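Local coordinates for 450aa long hypothetical fmu protein (Pyrococcus horikoshii, PDB 2YXL), which probably methylates RNA at carbon 5 of cytosine, with S-adenosyl-L-methionine as the methyl donor, at residues 19-24 with 55-60; 24-29 with 85-90; 402-405 with 410-413. All coordinates share one frame; numbering follows the deposited sequence.

From the N terminus, helix 12-24 reaches contact 1 with its C-terminal residues 19-24, and the chain then runs through helix 32-41 before 55-60 of helix 47-75 closes that loop. Contact 2 takes up the chain at the shared L24, and its loop ends later, at 85-90 of helix 84-99. The two loops therefore cross, binding one helix end and its following turn to two successive helices of the N-terminal helical region; A88 also packs against I19 and R23. Contact 3 follows in series, about 43 Å from both by centres. It closes a short connection in the methyltransferase domain, joining helix 398-407 to strand 412-413.

Contact 1 (19-24 with 55-60); sequences IEAIRL and MIFYDI
I22 pushes its CD1 methyl into the angle formed by F57 and I60, and the tight half of this helix pair is built around that methyl. It lies 3.7 Å from CD2 of F57 and 3.8 Å from CG2 of I60, while CD1 of I60 comes back to within 3.8 Å of I22 CG1. I22 has CG1 beside the backbone N and a second bend at chi2 (-58°), which turns the methyl across the interface. F57 reaches over with its CD2-CE2 edge: CB of A21 sits 3.8 Å from CD2, and A21 O lies near the ring plane, 3.6 Å from CE2. On its far side the same phenyl group sets CD1 over the centre of the Y58 ring. The axes of 19-24 and 55-60 come within 10.4 Å at a crossing angle of -37°, with helix 32-41 closing over A21 and D95 of helix 84-99 against I60. This is helix packing within the N-terminal helical domain, a region that in bacterial RsmB resembles NusB.

Beyond this apolar core the side chains turn to other partners. R23, L24, M55 and Y58 are all partly exposed, and the polar ends among them look elsewhere: R23 makes a cation-pi contact with W85, and Y58 OH bonds to Q32. The buried acids are also served from outside, E20 by R121 and D59 by K63. With no hydrogen bond crossing between 19-24 and 55-60, their association rests on apolar packing of A21 and I22 against the F57 ring and of I22 against I60.

Contact 2 (24-29 with 85-90); sequences LGEIIK and WLRAAL
R87 grips E26 side-on, NE and NH1 each taking one carboxylate oxygen. The arginine's CB heads from helix 84-99 toward the 24-29 turn, and CG stands anti to the backbone N, carrying the chain outward from the helix. CD passes 3.7 Å from E26 OE2; the bend at chi3 (58°) then turns the guanidinium edge to the acid. NE gives its hydrogen to OE2 of E26 at 2.8 Å, meeting the syn lone pair, and CZ lies 3.5 Å from that same oxygen. NH1 reaches OE1 of E26 at 2.7 Å in a nearly straight bond (167° at the hydrogen). Both oxygens lie close to the guanidinium plane, but the carboxylate is twisted by 37° against it, leaving NH1 somewhat out of the acid's own plane.

This bidentate salt bridge fastens the connection between helices 12-24 and 32-41 to the start of helix 84-99, within the N-terminal helical bundle. NH2 turns to the backbone preceding that helix, where P79 O and L82 O accept from it, so all three guanidinium nitrogens are engaged and the group's rotation is fixed. E26 OE2 has a second cationic partner in R91, one turn further along, which probably helps keep the acid ionised. Within 24-29, K29 curls back to place NZ 2.8 Å from G25 O, and its charge is also paired with E351 of the methyltransferase domain.

Contact 3 (402-405 with 410-413); sequences RWFL and EFKL
F404 lays the CE1-CZ edge of its ring over one face of F411. CE1 comes down 3.5 Å from CG of F411, and CZ stands 3.7 Å above the F411 plane, offset toward the rim near CD1. The ring centres are 5.0 Å apart and the planes meet at 59°, an oblique pairing. F404 reaches this place with CG anti to the backbone N (chi1 -171°), which slants the ring out from helix 398-407; F411 has its CG beside the backbone N and offers its face in return. A second, looser step lies alongside, where CD2 of L405 is 4.4 Å from CB of L413.

Helix 398-407 and strand 412-413 are joined here across a short connection. The strand runs antiparallel to 441-447, through backbone bonds between K412 and E447, and 441-447 in turn lies antiparallel to 383-389. This gives the sheet edge of a class I methyltransferase, strand order 3-2-1-4-5-7-6, with 412-413 as the sixth strand. Both phenyl rings also touch A376 of helix 361-376 and L385 of strand 383-389, so the pair fills the seam between the sheet and its covering helices.

An alanine in place of F411 is likely to open a gap beneath the F404 edge, leaving that ring less firmly held on this side and L385 and A376 short of a neighbour. No hydrogen bond links 402-405 to 410-413; what holds helix 398-407 to strand 412-413 here is apolar burial and van der Waals contact between the two rings and between the leucines.

Contact 1 (19-24 with 55-60)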
loop_
_atom_site.group_PDB
_atom_site.type_symbol
_atom_site.label_atom_id
_atom_site.label_comp_id
_atom_site.label_asym_id
_atom_site.label_seq_id
_atom_site.Cartn_x
_atom_site.Cartn_y
_atom_site.Cartn_z
ATOM N N ILE A 19 3.634 11.150 -16.860
ATOM C CA ILE A 19 3.272 10.149 -17.859
ATOM C C ILE A 19 4.035 8.855 -17.586
ATOM O O ILE A 19 3.429 7.786 -17.511
ATOM C CB ILE A 19 3.502 10.637 -19.316
ATOM C CG1 ILE A 19 2.554 11.798 -19.643
ATOM C CG2 ILE A 19 3.303 9.481 -20.314
ATOM C CD1 ILE A 19 2.865 12.519 -20.943
ATOM N N GLU A 20 5.353 8.961 -17.411
ATOM C CA GLU A 20 6.177 7.795 -17.099
ATOM C C GLU A 20 5.819 7.185 -15.739
ATOM O O GLU A 20 5.825 5.963 -15.588
ATOM C CB GLU A 20 7.675 8.119 -17.205
ATOM C CG GLU A 20 8.600 6.945 -16.853
ATOM C CD GLU A 20 9.723 6.707 -17.862
ATOM O OE1 GLU A 20 10.224 5.562 -17.919
ATOM O OE2 GLU A 20 10.106 7.642 -18.598
ATOM N N ALA A 21 5.486 8.029 -14.764
ATOM C CA ALA A 21 5.094 7.549 -13.436
ATOM C C ALA A 21 3.769 6.794 -13.481
ATOM O O ALA A 21 3.616 5.757 -12.833
ATOM C CB ALA A 21 5.022 8.705 -12.440
ATOM N N ILE A 22 2.821 7.325 -14.250
ATOM C CA ILE A 22 1.510 6.707 -14.416
ATOM C C ILE A 22 1.629 5.410 -15.222
ATOM O O ILE A 22 0.976 4.411 -14.899
ATOM C CB ILE A 22 0.489 7.696 -15.049
ATOM C CG1 ILE A 22 0.198 8.867 -14.093
ATOM C CG2 ILE A 22 -0.805 7.001 -15.446
ATOM C CD1 ILE A 22 -0.357 8.478 -12.716
ATOM N N ARG A 23 2.478 5.423 -16.247
ATOM C CA ARG A 23 2.737 4.227 -17.043
ATOM C C ARG A 23 3.409 3.143 -16.207
ATOM O O ARG A 23 2.965 1.992 -16.214
ATOM C CB ARG A 23 3.583 4.551 -18.286
ATOM C CG ARG A 23 3.756 3.388 -19.270
ATOM C CD ARG A 23 4.877 2.439 -18.846
ATOM N NE ARG A 23 4.881 1.201 -19.621
ATOM C CZ ARG A 23 4.121 0.138 -19.359
ATOM N NH1 ARG A 23 3.272 0.142 -18.335
ATOM N NH2 ARG A 23 4.203 -0.934 -20.136
ATOM N N LEU A 24 4.474 3.506 -15.494
ATOM C CA LEU A 24 5.213 2.537 -14.684
ATOM C C LEU A 24 4.420 2.073 -13.467
ATOM O O LEU A 24 4.627 0.960 -12.979
ATOM C CB LEU A 24 6.578 3.083 -14.257
ATOM C CG LEU A 24 7.660 3.286 -15.325
ATOM C CD1 LEU A 24 8.897 3.880 -14.674
ATOM C CD2 LEU A 24 8.010 2.000 -16.062
ATOM N N MET A 55 1.034 15.314 -6.252
ATOM C CA MET A 55 -0.389 15.582 -6.065
ATOM C C MET A 55 -1.207 15.087 -7.267
ATOM O O MET A 55 -2.239 14.438 -7.090
ATOM C CB MET A 55 -0.612 17.080 -5.803
ATOM C CG MET A 55 -2.068 17.507 -5.614
ATOM S SD MET A 55 -2.943 17.770 -7.177
ATOM C CE MET A 55 -2.213 19.312 -7.748
ATOM N N ILE A 56 -0.736 15.387 -8.477
ATOM C CA ILE A 56 -1.397 14.938 -9.707
ATOM C C ILE A 56 -1.373 13.408 -9.817
ATOM O O ILE A 56 -2.385 12.787 -10.159
ATOM C CB ILE A 56 -0.780 15.606 -10.971
ATOM C CG1 ILE A 56 -1.061 17.118 -10.965
ATOM C CG2 ILE A 56 -1.316 14.962 -12.260
ATOM C CD1 ILE A 56 -0.347 17.900 -12.057
ATOM N N PHE A 57 -0.221 12.818 -9.502
ATOM C CA PHE A 57 -0.039 11.368 -9.489
ATOM C C PHE A 57 -1.135 10.668 -8.685
ATOM O O PHE A 57 -1.822 9.784 -9.205
ATOM C CB PHE A 57 1.352 11.016 -8.945
ATOM C CG PHE A 57 1.642 9.541 -8.900
ATOM C CD1 PHE A 57 1.443 8.814 -7.727
ATOM C CD2 PHE A 57 2.128 8.878 -10.026
ATOM C CE1 PHE A 57 1.713 7.445 -7.677
ATOM C CE2 PHE A 57 2.403 7.511 -9.988
ATOM C CZ PHE A 57 2.196 6.793 -8.808
ATOM N N TYR A 58 -1.305 11.075 -7.430
ATOM C CA TYR A 58 -2.321 10.478 -6.562
ATOM C C TYR A 58 -3.754 10.841 -6.945
ATOM O O TYR A 58 -4.676 10.076 -6.678
ATOM C CB TYR A 58 -2.057 10.809 -5.087
ATOM C CG TYR A 58 -0.873 10.071 -4.505
ATOM C CD1 TYR A 58 0.233 10.766 -4.018
ATOM C CD2 TYR A 58 -0.851 8.673 -4.454
ATOM C CE1 TYR A 58 1.326 10.094 -3.484
ATOM C CE2 TYR A 58 0.239 7.988 -3.926
ATOM C CZ TYR A 58 1.323 8.705 -3.442
ATOM O OH TYR A 58 2.406 8.041 -2.914
ATOM N N ASP A 59 -3.939 12.003 -7.563
ATOM C CA ASP A 59 -5.249 12.393 -8.069
ATOM C C ASP A 59 -5.688 11.455 -9.199
ATOM O O ASP A 59 -6.856 11.066 -9.268
ATOM C CB ASP A 59 -5.226 13.847 -8.552
ATOM C CG ASP A 59 -6.614 14.445 -8.684
ATOM O OD1 ASP A 59 -7.373 14.431 -7.697
ATOM O OD2 ASP A 59 -6.942 14.950 -9.774
ATOM N N ILE A 60 -4.747 11.093 -10.073
ATOM C CA ILE A 60 -5.014 10.155 -11.164
ATOM C C ILE A 60 -5.297 8.749 -10.612
ATOM O O ILE A 60 -6.278 8.109 -11.005
ATOM C CB ILE A 60 -3.855 10.113 -12.206
ATOM C CG1 ILE A 60 -3.709 11.470 -12.910
ATOM C CG2 ILE A 60 -4.086 9.002 -13.232
ATOM C CD1 ILE A 60 -2.398 11.670 -13.647
#

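Contact 2 (24-29 with 85-90)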
loop_
_atom_site.group_PDB
_atom_site.type_symbol
_atom_site.label_atom_id
_atom_site.label_comp_id
_atom_site.label_asym_id
_atom_site.label_seq_id
_atom_site.Cartn_x
_atom_site.Cartn_y
_atom_site.Cartn_z
ATOM N N LEU A 24 4.474 3.506 -15.494
ATOM C CA LEU A 24 5.213 2.537 -14.684
ATOM C C LEU A 24 4.420 2.073 -13.467
ATOM O O LEU A 24 4.627 0.960 -12.979
ATOM C CB LEU A 24 6.578 3.083 -14.257
ATOM C CG LEU A 24 7.660 3.286 -15.325
ATOM C CD1 LEU A 24 8.897 3.880 -14.674
ATOM C CD2 LEU A 24 8.010 2.000 -16.062
ATOM N N GLY A 25 3.510 2.922 -12.994
ATOM C CA GLY A 25 2.647 2.603 -11.856
ATOM C C GLY A 25 1.717 1.437 -12.122
ATOM O O GLY A 25 1.165 0.843 -11.196
ATOM N N GLU A 26 1.550 1.111 -13.400
ATOM C CA GLU A 26 0.690 0.025 -13.823
ATOM C C GLU A 26 1.395 -1.318 -13.665
ATOM O O GLU A 26 0.743 -2.339 -13.445
ATOM C CB GLU A 26 0.276 0.237 -15.277
ATOM C CG GLU A 26 -1.115 -0.244 -15.608
ATOM C CD GLU A 26 -1.599 0.255 -16.957
ATOM O OE1 GLU A 26 -0.848 0.131 -17.951
ATOM O OE2 GLU A 26 -2.738 0.767 -17.023
ATOM N N ILE A 27 2.725 -1.310 -13.765
ATOM C CA ILE A 27 3.515 -2.547 -13.721
ATOM C C ILE A 27 4.421 -2.680 -12.492
ATOM O O ILE A 27 4.873 -3.781 -12.171
ATOM C CB ILE A 27 4.351 -2.763 -15.017
ATOM C CG1 ILE A 27 5.278 -1.567 -15.290
ATOM C CG2 ILE A 27 3.426 -3.046 -16.204
ATOM C CD1 ILE A 27 6.273 -1.781 -16.437
ATOM N N ILE A 28 4.683 -1.572 -11.806
ATOM C CA ILE A 28 5.484 -1.607 -10.583
ATOM C C ILE A 28 4.615 -1.278 -9.368
ATOM O O ILE A 28 4.041 -0.190 -9.276
ATOM C CB ILE A 28 6.723 -0.675 -10.665
ATOM C CG1 ILE A 28 7.649 -1.121 -11.805
ATOM C CG2 ILE A 28 7.474 -0.652 -9.329
ATOM C CD1 ILE A 28 8.721 -0.112 -12.185
ATOM N N LYS A 29 4.517 -2.238 -8.452
ATOM C CA LYS A 29 3.719 -2.087 -7.239
ATOM C C LYS A 29 4.591 -2.280 -5.998
ATOM O O LYS A 29 5.448 -3.165 -5.983
ATOM C CB LYS A 29 2.544 -3.078 -7.227
ATOM C CG LYS A 29 1.511 -2.886 -8.343
ATOM C CD LYS A 29 0.814 -1.522 -8.279
ATOM C CE LYS A 29 -0.309 -1.440 -9.304
ATOM N NZ LYS A 29 -0.833 -0.054 -9.485
ATOM N N TRP A 85 1.540 3.524 -23.016
ATOM C CA TRP A 85 2.009 4.914 -23.000
ATOM C C TRP A 85 0.888 5.863 -23.392
ATOM O O TRP A 85 0.745 6.942 -22.806
ATOM C CB TRP A 85 3.245 5.107 -23.892
ATOM C CG TRP A 85 4.447 4.409 -23.338
ATOM C CD1 TRP A 85 4.921 3.180 -23.700
ATOM C CD2 TRP A 85 5.305 4.878 -22.293
ATOM N NE1 TRP A 85 6.029 2.861 -22.954
ATOM C CE2 TRP A 85 6.288 3.885 -22.082
ATOM C CE3 TRP A 85 5.344 6.044 -21.516
ATOM C CZ2 TRP A 85 7.302 4.021 -21.129
ATOM C CZ3 TRP A 85 6.354 6.178 -20.565
ATOM C CH2 TRP A 85 7.316 5.170 -20.379
ATOM N N LEU A 86 0.088 5.449 -24.375
ATOM C CA LEU A 86 -1.088 6.209 -24.780
ATOM C C LEU A 86 -2.083 6.322 -23.627
ATOM O O LEU A 86 -2.512 7.426 -23.289
ATOM C CB LEU A 86 -1.748 5.584 -26.010
ATOM C CG LEU A 86 -2.939 6.324 -26.624
ATOM C CD1 LEU A 86 -2.591 7.762 -27.024
ATOM C CD2 LEU A 86 -3.461 5.553 -27.825
ATOM N N ARG A 87 -2.427 5.186 -23.016
ATOM C CA ARG A 87 -3.347 5.165 -21.879
ATOM C C ARG A 87 -2.884 6.099 -20.759
ATOM O O ARG A 87 -3.679 6.870 -20.228
ATOM C CB ARG A 87 -3.550 3.737 -21.349
ATOM C CG ARG A 87 -4.400 3.655 -20.072
ATOM C CD ARG A 87 -4.848 2.233 -19.726
ATOM N NE ARG A 87 -3.728 1.305 -19.559
ATOM C CZ ARG A 87 -3.317 0.440 -20.486
ATOM N NH1 ARG A 87 -2.289 -0.352 -20.235
ATOM N NH2 ARG A 87 -3.929 0.365 -21.662
ATOM N N ALA A 88 -1.600 6.020 -20.412
ATOM C CA ALA A 88 -1.012 6.872 -19.381
ATOM C C ALA A 88 -1.105 8.350 -19.758
ATOM O O ALA A 88 -1.478 9.180 -18.929
ATOM C CB ALA A 88 0.434 6.471 -19.117
ATOM N N ALA A 89 -0.785 8.675 -21.009
ATOM C CA ALA A 89 -0.853 10.061 -21.474
ATOM C C ALA A 89 -2.285 10.591 -21.439
ATOM O O ALA A 89 -2.521 11.722 -21.002
ATOM C CB ALA A 89 -0.261 10.199 -22.864
ATOM N N LEU A 90 -3.232 9.769 -21.886
ATOM C CA LEU A 90 -4.641 10.147 -21.887
ATOM C C LEU A 90 -5.152 10.393 -20.463
ATOM O O LEU A 90 -5.883 11.356 -20.224
ATOM C CB LEU A 90 -5.489 9.095 -22.611
ATOM C CG LEU A 90 -5.371 8.991 -24.139
ATOM C CD1 LEU A 90 -6.177 7.822 -24.658
ATOM C CD2 LEU A 90 -5.813 10.286 -24.832
#

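Contact 3 (402-405 with 410-413)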
loop_
_atom_site.group_PDB
_atom_site.type_symbol
_atom_site.label_atom_id
_atom_site.label_comp_id
_atom_site.label_asym_id
_atom_site.label_seq_id
_atom_site.Cartn_x
_atom_site.Cartn_y
_atom_site.Cartn_z
ATOM N N ARG A 402 -13.689 -17.305 12.506
ATOM C CA ARG A 402 -14.815 -18.143 12.928
ATOM C C ARG A 402 -14.687 -19.560 12.377
ATOM O O ARG A 402 -15.001 -20.529 13.069
ATOM C CB ARG A 402 -16.153 -17.534 12.503
ATOM C CG ARG A 402 -16.641 -16.411 13.400
ATOM C CD ARG A 402 -18.110 -16.106 13.148
ATOM N NE ARG A 402 -18.512 -14.826 13.729
ATOM C CZ ARG A 402 -18.416 -13.653 13.106
ATOM N NH1 ARG A 402 -18.805 -12.543 13.719
ATOM N NH2 ARG A 402 -17.929 -13.583 11.873
ATOM N N TRP A 403 -14.220 -19.666 11.133
ATOM C CA TRP A 403 -13.919 -20.953 10.513
ATOM C C TRP A 403 -12.786 -21.661 11.252
ATOM O O TRP A 403 -12.873 -22.860 11.529
ATOM C CB TRP A 403 -13.555 -20.774 9.033
ATOM C CG TRP A 403 -13.029 -22.030 8.394
ATOM C CD1 TRP A 403 -13.765 -23.049 7.858
ATOM C CD2 TRP A 403 -11.653 -22.404 8.239
ATOM N NE1 TRP A 403 -12.934 -24.031 7.376
ATOM C CE2 TRP A 403 -11.633 -23.664 7.597
ATOM C CE3 TRP A 403 -10.434 -21.798 8.581
ATOM C CZ2 TRP A 403 -10.441 -24.330 7.285
ATOM C CZ3 TRP A 403 -9.248 -22.462 8.273
ATOM C CH2 TRP A 403 -9.263 -23.716 7.632
ATOM N N PHE A 404 -11.734 -20.909 11.569
ATOM C CA PHE A 404 -10.557 -21.442 12.250
ATOM C C PHE A 404 -10.898 -21.993 13.635
ATOM O O PHE A 404 -10.391 -23.043 14.030
ATOM C CB PHE A 404 -9.467 -20.368 12.350
ATOM C CG PHE A 404 -8.144 -20.885 12.842
ATOM C CD1 PHE A 404 -7.783 -20.749 14.177
ATOM C CD2 PHE A 404 -7.257 -21.508 11.970
ATOM C CE1 PHE A 404 -6.561 -21.226 14.635
ATOM C CE2 PHE A 404 -6.030 -21.985 12.419
ATOM C CZ PHE A 404 -5.682 -21.846 13.755
ATOM N N LEU A 405 -11.761 -21.281 14.358
ATOM C CA LEU A 405 -12.201 -21.701 15.691
ATOM C C LEU A 405 -13.172 -22.882 15.644
ATOM O O LEU A 405 -13.389 -23.556 16.651
ATOM C CB LEU A 405 -12.825 -20.525 16.455
ATOM C CG LEU A 405 -11.925 -19.675 17.362
ATOM C CD1 LEU A 405 -10.821 -18.966 16.589
ATOM C CD2 LEU A 405 -12.756 -18.663 18.140
ATOM N N GLU A 410 -6.885 -27.200 18.334
ATOM C CA GLU A 410 -7.391 -26.542 19.538
ATOM C C GLU A 410 -6.745 -25.188 19.824
ATOM O O GLU A 410 -5.758 -25.091 20.558
ATOM C CB GLU A 410 -7.335 -27.448 20.772
ATOM C CG GLU A 410 -8.620 -27.405 21.616
ATOM C CD GLU A 410 -9.336 -26.055 21.561
ATOM O OE1 GLU A 410 -10.376 -25.957 20.873
ATOM O OE2 GLU A 410 -8.851 -25.091 22.194
ATOM N N PHE A 411 -7.334 -24.151 19.235
ATOM C CA PHE A 411 -6.957 -22.773 19.504
ATOM C C PHE A 411 -8.100 -22.040 20.194
ATOM O O PHE A 411 -9.256 -22.469 20.129
ATOM C CB PHE A 411 -6.594 -22.055 18.201
ATOM C CG PHE A 411 -5.234 -22.405 17.671
ATOM C CD1 PHE A 411 -5.035 -23.573 16.939
ATOM C CD2 PHE A 411 -4.150 -21.562 17.895
ATOM C CE1 PHE A 411 -3.776 -23.898 16.445
ATOM C CE2 PHE A 411 -2.887 -21.876 17.403
ATOM C CZ PHE A 411 -2.700 -23.046 16.676
ATOM N N LYS A 412 -7.765 -20.944 20.870
ATOM C CA LYS A 412 -8.769 -20.015 21.382
ATOM C C LYS A 412 -8.315 -18.564 21.212
ATOM O O LYS A 412 -7.115 -18.271 21.182
ATOM C CB LYS A 412 -9.168 -20.341 22.830
ATOM C CG LYS A 412 -8.036 -20.381 23.846
ATOM C CD LYS A 412 -7.966 -19.093 24.645
ATOM C CE LYS A 412 -7.234 -19.303 25.960
ATOM N NZ LYS A 412 -7.148 -18.032 26.729
ATOM N N LEU A 413 -9.287 -17.668 21.089
ATOM C CA LEU A 413 -9.028 -16.263 20.812
ATOM C C LEU A 413 -8.582 -15.520 22.073
ATOM O O LEU A 413 -9.293 -15.506 23.085
ATOM C CB LEU A 413 -10.280 -15.620 20.206
ATOM C CG LEU A 413 -10.179 -14.324 19.399
ATOM C CD1 LEU A 413 -9.250 -14.471 18.202
ATOM C CD2 LEU A 413 -11.565 -13.910 18.944
#